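Local coordinates for RNA-binding protein Smaug (Drosophila melanogaster, PDB 1OXJ) that probably binds RNA through its SAM domain, which is joined to an all-helical PHAT domain, at residues 89-94 against 139-144; 118-123 against 163-168. One frame throughout, in Å; residues are numbered along the deposited sequence.

In the fold
Both contacts lie in the PHAT region, on the same side of the chain's centre, with their own centres about 11 Å apart. Contact 1 joins helix 83-91 and the residues after it to helix 136-150. Contact 2 joins helix 111-127 to helix 159-170. The segments alternate along the chain, so the two pairings interlock. Leu90 ties them together: its CD2 lies 3.7 Å from Val118 CG1, and its CD1 lies 3.7 Å from Ile119 CD1. A second bridge is Met143 CE against Lys166 CG, at 3.5 Å. RNA recognition belongs to the SAM domain, and both contacts are helix packing within the PHAT region.

Contact 1 (89-94 against 139-144); sequences ELTNIV and LGVLMW
Val141 opens the contact by setting CG1 against Thr91, where the C-terminal part of helix 83-91 and the residues that follow pack on helix 136-150 of the all-helical PHAT domain. Thr91 and Val141 are also the pair whose CA atoms come nearest, at 7.7 Å. The methyl CG1 of Val141 lies 3.3 Å from Thr91 OG1, and the two side chains cross at about a right angle. This is a methyl against a hydroxyl oxygen. The polar need of that hydroxyl is met in its own helix, by a hydrogen bond to the backbone oxygen of Val87.

One turn later, Trp144 brings the six-membered end of its indole to the other segment. Its CG is anti to the backbone N (chi1 173°), which carries the ring out toward Thr91 and Val94. Both residues offer a methyl to the ring, each at an oblique approach. Thr91 CG2 is 4.0 Å from CZ3 of Trp144. Thr91 thus divides its branches, oxygen to Val141 and methyl to Trp144. Val94 is buried and also touches Arg148 and Ser149 further along helix 136-150. Its backbone N bonds to Leu90 O, which also accepts from Ile93 N. Val94 CG1 sits 3.7 Å from Trp144 CZ3 and 3.8 Å from Trp144 CH2.

Contact 2 (118-123 against 163-168); sequences VIDIVT and KDLKFK
Thr123 OG1, whose side chain meets Leu165 across the contact, turns back to a backbone oxygen of its own helix. It lies 3.0 Å from Ile119 O; a second approach, to Asp120 O, is doubtful. OG1 stands between the backbone N and the carbonyl carbon (chi1 61°), which turns it back to the preceding helical turn.

Leu165 carries the whole of the opposing side. It reaches toward Thr123 tip to tip. Its CD2 is 3.4 Å from Thr123 CG2 and 3.5 Å from Thr123 CB, both tighter than usual carbon contacts. Its CD1 lies 3.7 Å from Thr123 OG1 and meets Ile119 CG2 at 3.8 Å. The fork of the leucine therefore spans residues one helical turn apart. Its chi1 of -149° lies away from the usual staggered value, consistent with a close fit. With an alanine here the CG and both methyls are gone, which would probably leave a gap beside Thr123 and Ile119 CG2 without this apolar partner.

The segment axes run nearly parallel, at 17°, and approach to 11.9 Å at their closest; the gap is closed by Leu165 meeting Thr123 and Ile119. Helix 136-150 also joins the two partners: Ile119 packs on its Leu146, and so does Lys166, which forms a salt bridge with Asp147. Away from this contact, Val118 and Val122 of helix 111-127 pack on helix 49-77.

Contact 1 (89-94 against 139-144)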
ATOM      1  N   GLU A  89       4.614   8.271  -0.744  1.00 33.73           N
ATOM      2  CA  GLU A  89       3.942   7.403  -1.713  1.00 35.45           C
ATOM      3  C   GLU A  89       3.501   6.108  -1.023  1.00 34.31           C
ATOM      4  O   GLU A  89       2.349   5.693  -1.149  1.00 34.97           O
ATOM      5  CB  GLU A  89       4.879   7.050  -2.873  1.00 37.17           C
ATOM      6  CG  GLU A  89       5.241   8.216  -3.793  1.00 40.13           C
ATOM      7  CD  GLU A  89       4.085   8.658  -4.672  1.00 42.91           C
ATOM      8  OE1 GLU A  89       4.279   9.582  -5.483  1.00 48.13           O
ATOM      9  OE2 GLU A  89       2.981   8.086  -4.561  1.00 43.95           O
ATOM     10  N   LEU A  90       4.415   5.470  -0.294  1.00 32.43           N
ATOM     11  CA  LEU A  90       4.091   4.218   0.385  1.00 32.17           C
ATOM     12  C   LEU A  90       2.906   4.359   1.329  1.00 32.48           C
ATOM     13  O   LEU A  90       2.090   3.447   1.460  1.00 33.40           O
ATOM     14  CB  LEU A  90       5.298   3.685   1.163  1.00 30.76           C
ATOM     15  CG  LEU A  90       6.515   3.268   0.331  1.00 32.21           C
ATOM     16  CD1 LEU A  90       7.644   2.861   1.267  1.00 29.52           C
ATOM     17  CD2 LEU A  90       6.151   2.113  -0.611  1.00 29.80           C
ATOM     18  N   THR A  91       2.810   5.513   1.976  1.00 33.22           N
ATOM     19  CA  THR A  91       1.729   5.783   2.917  1.00 32.40           C
ATOM     20  C   THR A  91       0.347   5.578   2.300  1.00 33.70           C
ATOM     21  O   THR A  91      -0.591   5.130   2.974  1.00 31.12           O
ATOM     22  CB  THR A  91       1.834   7.224   3.445  1.00 33.34           C
ATOM     23  OG1 THR A  91       2.980   7.323   4.304  1.00 33.46           O
ATOM     24  CG2 THR A  91       0.577   7.617   4.199  1.00 36.90           C
ATOM     25  N   ASN A  92       0.228   5.899   1.015  1.00 31.68           N
ATOM     26  CA  ASN A  92      -1.045   5.773   0.321  1.00 33.11           C
ATOM     27  C   ASN A  92      -1.259   4.410  -0.314  1.00 32.62           C
ATOM     28  O   ASN A  92      -2.234   4.202  -1.032  1.00 32.83           O
ATOM     29  CB  ASN A  92      -1.157   6.862  -0.745  1.00 37.84           C
ATOM     30  CG  ASN A  92      -1.094   8.252  -0.150  1.00 41.03           C
ATOM     31  OD1 ASN A  92      -1.819   8.559   0.795  1.00 45.67           O
ATOM     32  ND2 ASN A  92      -0.230   9.100  -0.696  1.00 43.75           N
ATOM     33  N   ILE A  93      -0.358   3.476  -0.041  1.00 32.14           N
ATOM     34  CA  ILE A  93      -0.481   2.138  -0.610  1.00 30.75           C
ATOM     35  C   ILE A  93      -0.545   1.059   0.471  1.00 30.78           C
ATOM     36  O   ILE A  93      -1.227   0.040   0.316  1.00 28.38           O
ATOM     37  CB  ILE A  93       0.720   1.840  -1.548  1.00 30.64           C
ATOM     38  CG1 ILE A  93       0.664   2.767  -2.768  1.00 29.98           C
ATOM     39  CG2 ILE A  93       0.713   0.374  -1.985  1.00 31.66           C
ATOM     40  CD1 ILE A  93       1.816   2.559  -3.739  1.00 30.35           C
ATOM     41  N   VAL A  94       0.135   1.309   1.581  1.00 28.23           N
ATOM     42  CA  VAL A  94       0.213   0.327   2.661  1.00 29.18           C
ATOM     43  C   VAL A  94      -1.117  -0.226   3.189  1.00 30.32           C
ATOM     44  O   VAL A  94      -1.187  -1.394   3.590  1.00 30.63           O
ATOM     45  CB  VAL A  94       1.043   0.879   3.835  1.00 28.80           C
ATOM     46  CG1 VAL A  94       0.286   2.010   4.536  1.00 28.61           C
ATOM     47  CG2 VAL A  94       1.412  -0.258   4.782  1.00 32.53           C
ATOM     48  N   LEU A 139      11.440   9.162   9.230  1.00 40.94           N
ATOM     49  CA  LEU A 139      11.670   7.924   9.963  1.00 40.89           C
ATOM     50  C   LEU A 139      10.402   7.499  10.707  1.00 38.54           C
ATOM     51  O   LEU A 139      10.084   6.318  10.772  1.00 39.37           O
ATOM     52  CB  LEU A 139      12.835   8.110  10.942  1.00 42.41           C
ATOM     53  CG  LEU A 139      13.487   6.854  11.520  1.00 44.03           C
ATOM     54  CD1 LEU A 139      13.752   5.840  10.418  1.00 44.22           C
ATOM     55  CD2 LEU A 139      14.791   7.248  12.207  1.00 45.25           C
ATOM     56  N   GLY A 140       9.673   8.467  11.252  1.00 38.35           N
ATOM     57  CA  GLY A 140       8.443   8.161  11.964  1.00 36.91           C
ATOM     58  C   GLY A 140       7.378   7.584  11.040  1.00 37.89           C
ATOM     59  O   GLY A 140       6.677   6.632  11.392  1.00 36.71           O
ATOM     60  N   VAL A 141       7.240   8.148   9.845  1.00 36.62           N
ATOM     61  CA  VAL A 141       6.240   7.626   8.926  1.00 35.15           C
ATOM     62  C   VAL A 141       6.620   6.200   8.513  1.00 33.31           C
ATOM     63  O   VAL A 141       5.777   5.313   8.494  1.00 34.81           O
ATOM     64  CB  VAL A 141       6.099   8.523   7.678  1.00 36.86           C
ATOM     65  CG1 VAL A 141       5.054   7.937   6.733  1.00 34.86           C
ATOM     66  CG2 VAL A 141       5.683   9.931   8.102  1.00 37.02           C
ATOM     67  N   LEU A 142       7.896   5.983   8.206  1.00 31.48           N
ATOM     68  CA  LEU A 142       8.373   4.663   7.810  1.00 31.16           C
ATOM     69  C   LEU A 142       8.101   3.605   8.880  1.00 32.07           C
ATOM     70  O   LEU A 142       7.700   2.489   8.564  1.00 31.36           O
ATOM     71  CB  LEU A 142       9.874   4.702   7.507  1.00 32.12           C
ATOM     72  CG  LEU A 142      10.491   3.357   7.119  1.00 31.71           C
ATOM     73  CD1 LEU A 142       9.746   2.801   5.890  1.00 35.36           C
ATOM     74  CD2 LEU A 142      11.980   3.529   6.826  1.00 34.92           C
ATOM     75  N   MET A 143       8.313   3.950  10.145  1.00 31.38           N
ATOM     76  CA  MET A 143       8.074   2.986  11.214  1.00 33.38           C
ATOM     77  C   MET A 143       6.588   2.629  11.245  1.00 31.78           C
ATOM     78  O   MET A 143       6.227   1.476  11.454  1.00 32.20           O
ATOM     79  CB  MET A 143       8.543   3.558  12.554  1.00 35.96           C
ATOM     80  CG  MET A 143      10.060   3.761  12.635  1.00 37.44           C
ATOM     81  SD  MET A 143      11.031   2.223  12.593  1.00 35.49           S
ATOM     82  CE  MET A 143      10.689   1.622  14.252  1.00 40.05           C
ATOM     83  N   TRP A 144       5.725   3.613  11.008  1.00 32.92           N
ATOM     84  CA  TRP A 144       4.289   3.359  10.973  1.00 31.33           C
ATOM     85  C   TRP A 144       3.973   2.437   9.784  1.00 31.80           C
ATOM     86  O   TRP A 144       3.143   1.531   9.880  1.00 31.83           O
ATOM     87  CB  TRP A 144       3.530   4.669  10.815  1.00 32.48           C
ATOM     88  CG  TRP A 144       2.067   4.490  10.612  1.00 33.73           C
ATOM     89  CD1 TRP A 144       1.122   4.232  11.571  1.00 35.49           C
ATOM     90  CD2 TRP A 144       1.372   4.539   9.364  1.00 34.24           C
ATOM     91  NE1 TRP A 144      -0.120   4.121  10.990  1.00 36.31           N
ATOM     92  CE2 TRP A 144       0.005   4.303   9.636  1.00 34.91           C
ATOM     93  CE3 TRP A 144       1.771   4.760   8.037  1.00 34.97           C
ATOM     94  CZ2 TRP A 144      -0.967   4.283   8.630  1.00 38.15           C
ATOM     95  CZ3 TRP A 144       0.803   4.740   7.035  1.00 35.00           C
ATOM     96  CH2 TRP A 144      -0.550   4.503   7.339  1.00 35.83           C
TER

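Contact 2 (118-123 against 163-168)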
ATOM      1  N   VAL A 118      10.301  -2.236  -2.590  1.00 32.87           N
ATOM      2  CA  VAL A 118      10.524  -0.823  -2.328  1.00 31.81           C
ATOM      3  C   VAL A 118      10.910  -0.614  -0.866  1.00 33.07           C
ATOM      4  O   VAL A 118      11.784   0.203  -0.559  1.00 31.08           O
ATOM      5  CB  VAL A 118       9.273   0.009  -2.656  1.00 32.97           C
ATOM      6  CG1 VAL A 118       9.426   1.421  -2.097  1.00 31.90           C
ATOM      7  CG2 VAL A 118       9.067   0.057  -4.169  1.00 33.65           C
ATOM      8  N   ILE A 119      10.273  -1.356   0.038  1.00 31.11           N
ATOM      9  CA  ILE A 119      10.611  -1.234   1.453  1.00 32.71           C
ATOM     10  C   ILE A 119      12.088  -1.563   1.657  1.00 33.81           C
ATOM     11  O   ILE A 119      12.780  -0.884   2.419  1.00 34.68           O
ATOM     12  CB  ILE A 119       9.755  -2.179   2.338  1.00 32.62           C
ATOM     13  CG1 ILE A 119       8.303  -1.693   2.388  1.00 31.58           C
ATOM     14  CG2 ILE A 119      10.331  -2.232   3.751  1.00 35.37           C
ATOM     15  CD1 ILE A 119       8.127  -0.312   3.037  1.00 33.91           C
ATOM     16  N   ASP A 120      12.581  -2.593   0.972  1.00 35.06           N
ATOM     17  CA  ASP A 120      13.993  -2.973   1.099  1.00 38.77           C
ATOM     18  C   ASP A 120      14.910  -1.856   0.609  1.00 39.63           C
ATOM     19  O   ASP A 120      15.904  -1.522   1.261  1.00 40.86           O
ATOM     20  CB  ASP A 120      14.301  -4.251   0.307  1.00 41.08           C
ATOM     21  CG  ASP A 120      13.714  -5.498   0.949  1.00 42.88           C
ATOM     22  OD1 ASP A 120      13.534  -5.508   2.182  1.00 44.52           O
ATOM     23  OD2 ASP A 120      13.453  -6.478   0.218  1.00 45.27           O
ATOM     24  N   ILE A 121      14.575  -1.283  -0.544  1.00 39.03           N
ATOM     25  CA  ILE A 121      15.370  -0.196  -1.109  1.00 38.15           C
ATOM     26  C   ILE A 121      15.343   1.017  -0.179  1.00 38.89           C
ATOM     27  O   ILE A 121      16.382   1.620   0.087  1.00 39.22           O
ATOM     28  CB  ILE A 121      14.837   0.219  -2.486  1.00 38.07           C
ATOM     29  CG1 ILE A 121      14.935  -0.965  -3.452  1.00 36.98           C
ATOM     30  CG2 ILE A 121      15.617   1.417  -3.010  1.00 37.69           C
ATOM     31  CD1 ILE A 121      14.346  -0.702  -4.811  1.00 36.00           C
ATOM     32  N   VAL A 122      14.157   1.363   0.317  1.00 39.27           N
ATOM     33  CA  VAL A 122      14.005   2.501   1.222  1.00 40.12           C
ATOM     34  C   VAL A 122      14.822   2.320   2.498  1.00 43.61           C
ATOM     35  O   VAL A 122      15.645   3.169   2.841  1.00 41.79           O
ATOM     36  CB  VAL A 122      12.517   2.722   1.611  1.00 40.45           C
ATOM     37  CG1 VAL A 122      12.411   3.720   2.770  1.00 40.75           C
ATOM     38  CG2 VAL A 122      11.746   3.249   0.420  1.00 37.78           C
ATOM     39  N   THR A 123      14.598   1.217   3.205  1.00 45.64           N
ATOM     40  CA  THR A 123      15.327   0.983   4.446  1.00 48.15           C
ATOM     41  C   THR A 123      16.829   0.878   4.199  1.00 49.85           C
ATOM     42  O   THR A 123      17.631   1.218   5.070  1.00 51.11           O
ATOM     43  CB  THR A 123      14.820  -0.288   5.160  1.00 48.70           C
ATOM     44  OG1 THR A 123      15.016  -1.428   4.320  1.00 48.74           O
ATOM     45  CG2 THR A 123      13.334  -0.153   5.481  1.00 49.94           C
ATOM     46  N   LYS A 163       9.438  -7.384  11.198  1.00 43.84           N
ATOM     47  CA  LYS A 163       9.659  -7.022  12.595  1.00 45.24           C
ATOM     48  C   LYS A 163      11.151  -6.815  12.818  1.00 44.79           C
ATOM     49  O   LYS A 163      11.562  -5.899  13.526  1.00 45.25           O
ATOM     50  CB  LYS A 163       9.146  -8.123  13.527  1.00 46.15           C
ATOM     51  CG  LYS A 163       7.651  -8.382  13.424  1.00 46.61           C
ATOM     52  CD  LYS A 163       7.247  -9.562  14.299  1.00 47.99           C
ATOM     53  CE  LYS A 163       5.781  -9.910  14.104  1.00 49.07           C
ATOM     54  NZ  LYS A 163       5.364 -11.086  14.925  1.00 51.89           N
ATOM     55  N   ASP A 164      11.961  -7.671  12.209  1.00 45.97           N
ATOM     56  CA  ASP A 164      13.409  -7.561  12.337  1.00 48.01           C
ATOM     57  C   ASP A 164      13.862  -6.217  11.784  1.00 48.29           C
ATOM     58  O   ASP A 164      14.549  -5.454  12.464  1.00 49.29           O
ATOM     59  CB  ASP A 164      14.110  -8.688  11.565  1.00 50.84           C
ATOM     60  CG  ASP A 164      13.932 -10.048  12.217  1.00 53.12           C
ATOM     61  OD1 ASP A 164      14.348 -11.056  11.608  1.00 56.04           O
ATOM     62  OD2 ASP A 164      13.382 -10.111  13.337  1.00 53.86           O
ATOM     63  N   LEU A 165      13.457  -5.932  10.549  1.00 47.98           N
ATOM     64  CA  LEU A 165      13.811  -4.687   9.874  1.00 47.70           C
ATOM     65  C   LEU A 165      13.419  -3.473  10.723  1.00 47.32           C
ATOM     66  O   LEU A 165      14.228  -2.565  10.939  1.00 44.79           O
ATOM     67  CB  LEU A 165      13.107  -4.617   8.515  1.00 48.90           C
ATOM     68  CG  LEU A 165      13.797  -3.868   7.367  1.00 51.69           C
ATOM     69  CD1 LEU A 165      12.841  -3.788   6.187  1.00 50.03           C
ATOM     70  CD2 LEU A 165      14.214  -2.473   7.802  1.00 52.00           C
ATOM     71  N   LYS A 166      12.173  -3.458  11.189  1.00 45.48           N
ATOM     72  CA  LYS A 166      11.675  -2.361  12.011  1.00 47.83           C
ATOM     73  C   LYS A 166      12.508  -2.247  13.282  1.00 49.24           C
ATOM     74  O   LYS A 166      12.743  -1.149  13.784  1.00 49.78           O
ATOM     75  CB  LYS A 166      10.204  -2.596  12.374  1.00 48.18           C
ATOM     76  CG  LYS A 166       9.569  -1.494  13.209  1.00 50.03           C
ATOM     77  CD  LYS A 166       8.154  -1.878  13.636  1.00 53.46           C
ATOM     78  CE  LYS A 166       7.581  -0.887  14.642  1.00 56.03           C
ATOM     79  NZ  LYS A 166       6.236  -1.302  15.127  1.00 57.90           N
ATOM     80  N   PHE A 167      12.960  -3.387  13.794  1.00 50.55           N
ATOM     81  CA  PHE A 167      13.765  -3.403  15.009  1.00 51.91           C
ATOM     82  C   PHE A 167      15.129  -2.777  14.740  1.00 51.30           C
ATOM     83  O   PHE A 167      15.615  -1.971  15.532  1.00 51.56           O
ATOM     84  CB  PHE A 167      13.937  -4.840  15.512  1.00 53.27           C
ATOM     85  CG  PHE A 167      14.531  -4.932  16.893  1.00 55.45           C
ATOM     86  CD1 PHE A 167      13.883  -4.352  17.984  1.00 55.61           C
ATOM     87  CD2 PHE A 167      15.734  -5.599  17.103  1.00 55.85           C
ATOM     88  CE1 PHE A 167      14.427  -4.438  19.267  1.00 56.90           C
ATOM     89  CE2 PHE A 167      16.286  -5.692  18.380  1.00 56.81           C
ATOM     90  CZ  PHE A 167      15.631  -5.109  19.464  1.00 57.48           C
ATOM     91  N   LYS A 168      15.743  -3.153  13.621  1.00 51.63           N
ATOM     92  CA  LYS A 168      17.047  -2.611  13.243  1.00 51.93           C
ATOM     93  C   LYS A 168      16.989  -1.087  13.139  1.00 52.06           C
ATOM     94  O   LYS A 168      17.877  -0.386  13.626  1.00 51.81           O
ATOM     95  CB  LYS A 168      17.497  -3.179  11.892  1.00 52.58           C
ATOM     96  CG  LYS A 168      18.228  -4.521  11.927  1.00 55.35           C
ATOM     97  CD  LYS A 168      17.367  -5.660  12.457  1.00 57.56           C
ATOM     98  CE  LYS A 168      17.906  -7.019  12.006  1.00 57.92           C
ATOM     99  NZ  LYS A 168      19.327  -7.239  12.399  1.00 58.95           N
TER